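Local coordinates for protein phospholipase A1 (Streptomyces albidoflavus, PDB 4HYQ) that hydrolyses the sn-1 acyl ester of glycerophospholipids as a lipase of the GDSL family in the SGNH hydrolase clan, at residues V138-P143 with G187-A192. Numbering follows the deposited sequence.
Sequences VVLGYP and GDIAAA
Ile189 lies against the loop that follows Leu140, and its two branches divide the work. Its CG1 carries the delta methyl, CD1, to within 4.1 Å of Leu140 CD2, the two side chains crossing at a slant. CG2, anti to the backbone N, rests on Pro143, 3.8 Å from CD of the ring, with the side chains lying alongside one another. Between these apolar neighbours CG1 also approaches Gly141 O at 3.3 Å. A beta-branched side chain suits this place because it presents two arms from one carbon. Tyr228 of helix 221-235 packs on both Ile189 and Pro143. An alanine here would probably leave Leu140 CD2 without its partner across the contact, take one neighbour from the Pro143 ring, and open a gap between loop and helix.

Gly187, the last residue of the edge strand 185-187, pairs in parallel with Leu140. Its N donates to Val139 O (2.8 Å), and its O accepts from Gly141 N (3.0 Å). Leu140 CG lies so close to the place a beta carbon would take that the absence of a side chain suits Gly187. Asp188 then N-caps the helix: its short carboxylate reaches a first-turn N-H that lacks a backbone acceptor within the helix, OD1 accepting from Ala191 N (2.9 Å). A water donates to Tyr142 O and accepts from Ala190 N. Thus backbone hydrogen bonds join the edge strand to its neighbour, while apolar contact and water continue the join beyond the strand ends.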
loop_
_atom_site.group_PDB
_atom_site.type_symbol
_atom_site.label_atom_id
_atom_site.label_comp_id
_atom_site.label_asym_id
_atom_site.label_seq_id
_atom_site.Cartn_x
_atom_site.Cartn_y
_atom_site.Cartn_z
ATOM N N VAL A 138 -2.040 -5.088 11.644
ATOM C CA VAL A 138 -1.935 -5.798 10.382
ATOM C C VAL A 138 -1.217 -4.880 9.390
ATOM O O VAL A 138 -1.711 -3.786 9.082
ATOM C CB VAL A 138 -3.330 -6.132 9.821
ATOM C CG1 VAL A 138 -3.205 -6.868 8.490
ATOM C CG2 VAL A 138 -4.105 -6.982 10.828
ATOM N N VAL A 139 -0.044 -5.302 8.921
ATOM C CA VAL A 139 0.703 -4.509 7.942
ATOM C C VAL A 139 0.451 -5.198 6.610
ATOM O O VAL A 139 0.803 -6.365 6.431
ATOM C CB VAL A 139 2.231 -4.500 8.233
ATOM C CG1 VAL A 139 2.960 -3.655 7.192
ATOM C CG2 VAL A 139 2.502 -3.938 9.622
ATOM N N LEU A 140 -0.176 -4.491 5.669
ATOM C CA LEU A 140 -0.452 -5.101 4.381
ATOM C C LEU A 140 0.630 -4.708 3.397
ATOM O O LEU A 140 1.097 -3.569 3.401
ATOM C CB LEU A 140 -1.839 -4.676 3.862
ATOM C CG LEU A 140 -3.025 -5.170 4.709
ATOM C CD1 LEU A 140 -3.270 -4.187 5.842
ATOM C CD2 LEU A 140 -4.285 -5.292 3.858
ATOM N N GLY A 141 1.041 -5.664 2.569
ATOM C CA GLY A 141 2.078 -5.398 1.588
ATOM C C GLY A 141 1.480 -4.752 0.353
ATOM O O GLY A 141 0.309 -4.342 0.354
ATOM N N TYR A 142 2.282 -4.671 -0.704
ATOM C CA TYR A 142 1.831 -4.076 -1.965
ATOM C C TYR A 142 1.680 -5.147 -3.030
ATOM O O TYR A 142 2.236 -6.238 -2.909
ATOM C CB TYR A 142 2.850 -3.041 -2.441
ATOM C CG TYR A 142 3.007 -1.868 -1.493
ATOM C CD1 TYR A 142 4.041 -1.831 -0.561
ATOM C CD2 TYR A 142 2.130 -0.788 -1.550
ATOM C CE1 TYR A 142 4.211 -0.745 0.287
ATOM C CE2 TYR A 142 2.287 0.313 -0.699
ATOM C CZ TYR A 142 3.332 0.328 0.210
ATOM O OH TYR A 142 3.540 1.430 1.004
ATOM N N PRO A 143 0.910 -4.858 -4.085
ATOM C CA PRO A 143 0.761 -5.873 -5.126
ATOM C C PRO A 143 1.934 -5.795 -6.093
ATOM O O PRO A 143 2.696 -4.819 -6.090
ATOM C CB PRO A 143 -0.540 -5.462 -5.814
ATOM C CG PRO A 143 -0.457 -3.939 -5.752
ATOM C CD PRO A 143 0.021 -3.703 -4.324
ATOM N N GLY A 187 -0.073 -8.903 5.640
ATOM C CA GLY A 187 -1.127 -9.180 4.675
ATOM C C GLY A 187 -0.497 -9.379 3.304
ATOM O O GLY A 187 0.071 -8.445 2.745
ATOM N N ASP A 188 -0.601 -10.588 2.756
ATOM C CA ASP A 188 0.022 -10.879 1.468
ATOM C C ASP A 188 -0.828 -10.432 0.287
ATOM O O ASP A 188 -1.534 -11.223 -0.325
ATOM C CB ASP A 188 0.310 -12.382 1.355
ATOM C CG ASP A 188 1.314 -12.705 0.263
ATOM O OD1 ASP A 188 1.494 -11.879 -0.664
ATOM O OD2 ASP A 188 1.923 -13.798 0.325
ATOM N N ILE A 189 -0.748 -9.146 -0.025
ATOM C CA ILE A 189 -1.509 -8.564 -1.124
ATOM C C ILE A 189 -1.012 -9.076 -2.486
ATOM O O ILE A 189 -1.807 -9.271 -3.397
ATOM C CB ILE A 189 -1.412 -7.021 -1.031
ATOM C CG1 ILE A 189 -2.208 -6.547 0.196
ATOM C CG2 ILE A 189 -1.905 -6.349 -2.313
ATOM C CD1 ILE A 189 -3.708 -6.797 0.126
ATOM N N ALA A 190 0.292 -9.310 -2.612
ATOM C CA ALA A 190 0.858 -9.813 -3.862
ATOM C C ALA A 190 0.212 -11.152 -4.199
ATOM O O ALA A 190 -0.145 -11.414 -5.346
ATOM C CB ALA A 190 2.369 -9.971 -3.729
ATOM N N ALA A 191 0.039 -11.997 -3.185
ATOM C CA ALA A 191 -0.581 -13.293 -3.405
ATOM C C ALA A 191 -2.042 -13.105 -3.807
ATOM O O ALA A 191 -2.517 -13.711 -4.767
ATOM C CB ALA A 191 -0.480 -14.142 -2.139
ATOM N N ALA A 192 -2.753 -12.245 -3.086
ATOM C CA ALA A 192 -4.161 -11.993 -3.378
ATOM C C ALA A 192 -4.386 -11.404 -4.768
ATOM O O ALA A 192 -5.424 -11.656 -5.388
ATOM C CB ALA A 192 -4.760 -11.052 -2.317
HETATM O O HOH W 1 2.061 -7.972 -0.662
#